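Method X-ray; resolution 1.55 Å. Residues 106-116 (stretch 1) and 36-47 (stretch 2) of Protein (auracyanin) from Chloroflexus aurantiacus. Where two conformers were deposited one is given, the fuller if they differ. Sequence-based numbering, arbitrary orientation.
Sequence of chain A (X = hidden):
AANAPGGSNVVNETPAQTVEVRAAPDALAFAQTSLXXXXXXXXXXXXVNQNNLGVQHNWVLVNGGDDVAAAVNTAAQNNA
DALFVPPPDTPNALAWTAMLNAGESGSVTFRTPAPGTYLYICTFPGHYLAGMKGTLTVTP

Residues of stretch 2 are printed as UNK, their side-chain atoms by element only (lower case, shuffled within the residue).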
# COMPACT_ATOMS: atom_id res chain seq x y z
N GLY A 106 -6.20 -8.86 1.48
CA GLY A 106 -6.14 -8.61 0.01
C GLY A 106 -4.67 -8.52 -0.39
O GLY A 106 -3.81 -8.14 0.40
N SER A 107 -4.41 -8.91 -1.64
CA SER A 107 -2.99 -8.87 -2.06
C SER A 107 -2.83 -7.89 -3.22
O SER A 107 -3.76 -7.56 -3.95
CB SER A 107 -2.53 -10.26 -2.51
OG SER A 107 -2.65 -11.19 -1.43
N VAL A 108 -1.53 -7.62 -3.50
CA VAL A 108 -1.18 -6.97 -4.77
C VAL A 108 0.15 -7.58 -5.27
O VAL A 108 1.00 -7.85 -4.46
CB VAL A 108 -1.12 -5.46 -4.68
CG1 VAL A 108 -0.11 -4.94 -3.69
CG2 VAL A 108 -0.92 -4.82 -6.06
N THR A 109 0.19 -7.86 -6.57
CA THR A 109 1.41 -8.50 -7.13
C THR A 109 2.03 -7.51 -8.08
O THR A 109 1.36 -7.00 -9.00
CB THR A 109 1.06 -9.79 -7.86
OG1 THR A 109 0.54 -10.75 -6.90
CG2 THR A 109 2.32 -10.41 -8.52
N PHE A 110 3.28 -7.16 -7.81
CA PHE A 110 3.92 -6.08 -8.53
C PHE A 110 5.41 -6.35 -8.72
O PHE A 110 6.02 -7.06 -7.93
CB PHE A 110 3.69 -4.73 -7.85
CG PHE A 110 4.33 -4.59 -6.50
CD1 PHE A 110 3.77 -5.17 -5.38
CD2 PHE A 110 5.52 -3.88 -6.35
CE1 PHE A 110 4.38 -5.04 -4.15
CE2 PHE A 110 6.15 -3.78 -5.13
CZ PHE A 110 5.54 -4.32 -3.99
N ARG A 111 5.99 -5.62 -9.67
CA ARG A 111 7.45 -5.63 -9.83
C ARG A 111 8.02 -4.46 -9.01
O ARG A 111 7.60 -3.33 -9.15
CB ARG A 111 7.84 -5.49 -11.31
CG ARG A 111 9.36 -5.60 -11.50
CD ARG A 111 9.70 -5.68 -12.99
NE ARG A 111 9.06 -6.83 -13.62
CZ ARG A 111 9.59 -8.05 -13.64
NH1 ARG A 111 10.75 -8.26 -13.02
NH2 ARG A 111 8.97 -9.07 -14.20
N THR A 112 8.91 -4.82 -8.10
CA THR A 112 9.51 -3.72 -7.29
C THR A 112 10.27 -2.77 -8.20
O THR A 112 10.79 -3.18 -9.25
CB THR A 112 10.45 -4.32 -6.25
OG1 THR A 112 11.40 -5.14 -6.96
CG2 THR A 112 9.71 -5.22 -5.24
N PRO A 113 10.36 -1.51 -7.81
CA PRO A 113 11.07 -0.48 -8.54
C PRO A 113 12.58 -0.58 -8.39
O PRO A 113 13.10 -1.60 -7.93
CB PRO A 113 10.52 0.81 -7.89
CG PRO A 113 10.37 0.38 -6.45
CD PRO A 113 9.75 -1.01 -6.55
N ALA A 114 13.30 0.43 -8.87
CA ALA A 114 14.79 0.41 -8.78
C ALA A 114 15.25 0.54 -7.35
O ALA A 114 14.44 0.97 -6.48
CB ALA A 114 15.24 1.69 -9.54
N PRO A 115 16.48 0.28 -7.03
CA PRO A 115 17.00 0.39 -5.68
C PRO A 115 16.75 1.80 -5.20
O PRO A 115 16.82 2.78 -5.97
CB PRO A 115 18.52 0.15 -5.85
CG PRO A 115 18.53 -0.83 -7.02
CD PRO A 115 17.53 -0.21 -7.98
N GLY A 116 16.34 1.95 -3.91
CA GLY A 116 16.03 3.27 -3.40
C GLY A 116 15.08 3.06 -2.17
O GLY A 116 14.93 1.95 -1.74
N UNK A 36 11.74 -4.55 3.28
CA UNK A 36 12.96 -4.56 2.43
C UNK A 36 12.72 -5.56 1.30
O UNK A 36 12.34 -6.69 1.61
o UNK A 36 15.33 -5.06 2.77
c UNK A 36 14.08 -5.13 3.35
N UNK A 37 12.99 -5.20 0.07
CA UNK A 37 12.84 -6.18 -1.05
C UNK A 37 13.95 -5.85 -2.06
O UNK A 37 14.32 -4.71 -2.24
c UNK A 37 11.48 -5.96 -1.71
c UNK A 37 9.01 -5.69 -1.63
c UNK A 37 10.10 -7.79 -0.72
c UNK A 37 10.21 -6.26 -0.89
N UNK A 38 14.32 -6.86 -2.86
CA UNK A 38 15.27 -6.60 -3.95
C UNK A 38 14.59 -5.85 -5.07
O UNK A 38 13.38 -5.99 -5.25
c UNK A 38 15.67 -8.00 -4.37
c UNK A 38 14.50 -8.87 -4.04
c UNK A 38 13.91 -8.24 -2.76
N UNK A 39 15.36 -5.12 -5.86
CA UNK A 39 14.87 -4.38 -7.00
C UNK A 39 14.46 -5.29 -8.16
O UNK A 39 14.95 -6.40 -8.27
c UNK A 39 15.94 -3.40 -7.52
N UNK A 40 13.56 -4.79 -8.96
CA UNK A 40 13.16 -5.42 -10.22
C UNK A 40 12.80 -6.86 -10.05
O UNK A 40 13.12 -7.76 -10.85
o UNK A 40 12.75 -5.37 -13.07
n UNK A 40 14.72 -6.40 -13.36
c UNK A 40 14.32 -5.25 -11.25
c UNK A 40 13.87 -5.68 -12.64
N UNK A 41 12.02 -7.18 -9.00
CA UNK A 41 11.60 -8.49 -8.64
C UNK A 41 10.08 -8.54 -8.47
O UNK A 41 9.50 -7.55 -8.00
o UNK A 41 13.66 -8.84 -7.41
c UNK A 41 12.21 -8.88 -7.24
c UNK A 41 11.78 -10.27 -6.87
N UNK A 42 9.46 -9.61 -8.92
CA UNK A 42 7.99 -9.74 -8.74
C UNK A 42 7.71 -10.22 -7.32
O UNK A 42 8.20 -11.26 -6.87
c UNK A 42 7.36 -10.73 -9.72
c UNK A 42 5.84 -10.80 -9.56
c UNK A 42 7.71 -10.29 -11.16
N UNK A 43 6.88 -9.42 -6.63
CA UNK A 43 6.55 -9.76 -5.23
C UNK A 43 5.04 -9.75 -5.06
O UNK A 43 4.37 -8.89 -5.64
c UNK A 43 8.66 -8.70 -4.36
c UNK A 43 7.13 -8.70 -4.25
c UNK A 43 6.65 -8.93 -2.84
N UNK A 44 4.51 -10.73 -4.34
CA UNK A 44 3.13 -10.64 -3.88
C UNK A 44 3.11 -10.17 -2.43
O UNK A 44 3.65 -10.79 -1.54
c UNK A 44 2.37 -11.97 -4.00
c UNK A 44 0.80 -15.03 -2.43
n UNK A 44 0.93 -15.83 -3.54
c UNK A 44 0.08 -13.00 -3.72
n UNK A 44 0.41 -13.81 -2.57
c UNK A 44 0.82 -11.67 -3.72
n UNK A 44 1.10 -15.57 -1.25
N UNK A 45 2.41 -9.01 -2.25
CA UNK A 45 2.27 -8.49 -0.89
C UNK A 45 0.86 -8.85 -0.39
O UNK A 45 -0.12 -8.63 -1.11
c UNK A 45 2.38 -6.95 -0.94
c UNK A 45 2.99 -4.87 0.32
c UNK A 45 0.91 -6.10 0.92
c UNK A 45 2.35 -6.23 0.41
N UNK A 46 0.82 -9.57 0.70
CA UNK A 46 -0.46 -9.99 1.30
C UNK A 46 -0.74 -9.06 2.50
O UNK A 46 -0.01 -9.14 3.48
c UNK A 46 -0.06 -12.41 0.61
c UNK A 46 -0.37 -11.43 1.77
o UNK A 46 -0.50 -12.09 -0.49
o UNK A 46 0.47 -13.49 0.91
N UNK A 47 -1.80 -8.26 2.38
CA UNK A 47 -2.15 -7.37 3.53
C UNK A 47 -3.37 -7.95 4.25
O UNK A 47 -4.42 -8.19 3.65
c UNK A 47 -2.22 -4.99 5.21
c UNK A 47 -3.81 -4.01 3.73
c UNK A 47 -2.86 -4.96 3.99
c UNK A 47 -3.49 -3.10 5.93
c UNK A 47 -2.56 -4.07 6.22
c UNK A 47 -2.51 -6.00 2.95
c UNK A 47 -4.13 -3.08 4.73

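Position 36 carries one carbon and then one oxygen, with nothing of stretch 1 in reach: Ser36. Position 37 has four carbons forked at the second, the leucine pattern; the side chain points toward stretch 1, and Leu37 CD1 lies 3.7 Å from Thr112 CG2. At position 38 three carbons close a ring onto the backbone N, so it is Pro38; its CA-to-CB bond points away from stretch 1, but Pro38 O accepts a hydrogen bond from Thr112 OG1 at 2.8 Å.

Position 39 has a single carbon, hence Ala39, and its CB sits 3.6 Å from Pro115 CD and 3.4 Å from Pro113 O. Position 40 shows two carbons, the second bearing one oxygen and one nitrogen. Elements alone separate this amide from a carboxylate, giving Asn40, whose OD1 approaches Arg111 CD to 3.1 Å. Its phi/psi of 51/45° marks the turn between the strands.

Position 41 has a carbon bearing one oxygen and one carbon: Thr41. Its OG1 turns back to Ala39 O (2.9 Å), while Thr41 N donates to Thr112 OG1 (3.0 Å) and Thr112 N to Thr41 O (2.8 Å).

Position 42 has one carbon bearing two more, so Val42; its CG2 lies over one face of the Arg111 guanidinium, 3.5 Å from NH2. The same fork at position 43 gives Val43, on the other face of the sheet, with CG2 3.7 Å from Thr112 CG2. Position 44 runs three carbons, a nitrogen, then a carbon with two nitrogens: Arg44. Its CG packs 3.3 Å from Thr109 OG1.

Position 45, again four carbons forked at the second, is Leu45, whose CB meets the Phe110 ring at its edge, 4.2 Å from CE1. Position 46 has two carbons, the second carrying two oxygens: Asp46. Its OD1 accepts from Ser107 OG at 2.5 Å and also forms a salt bridge with Arg44 NE at 2.8 Å. Position 47 has one carbon and a six-carbon ring without oxygen, hence Phe47; Phe47 N donates to Gly106 O at 2.8 Å.

The contact is an antiparallel strand pair, its axes at 158°. Reciprocal backbone bonds join Gly106 with Phe47, Val108 with Leu45 and Phe110 with Val43; in the last pair, Val43 N to Phe110 O measures 2.8 Å and Phe110 N to Val43 O 3.0 Å. Alternation puts Val108, Phe110, Val43 and Leu45, all buried, on one face, and Ser107, Thr109, Arg44 and Asp46, partly exposed, on the other. Beyond the strand, Thr112 OG1 fastens the turn by both donating and accepting.

Stretch 2, residues 36-47: SLPANTVVRLDF
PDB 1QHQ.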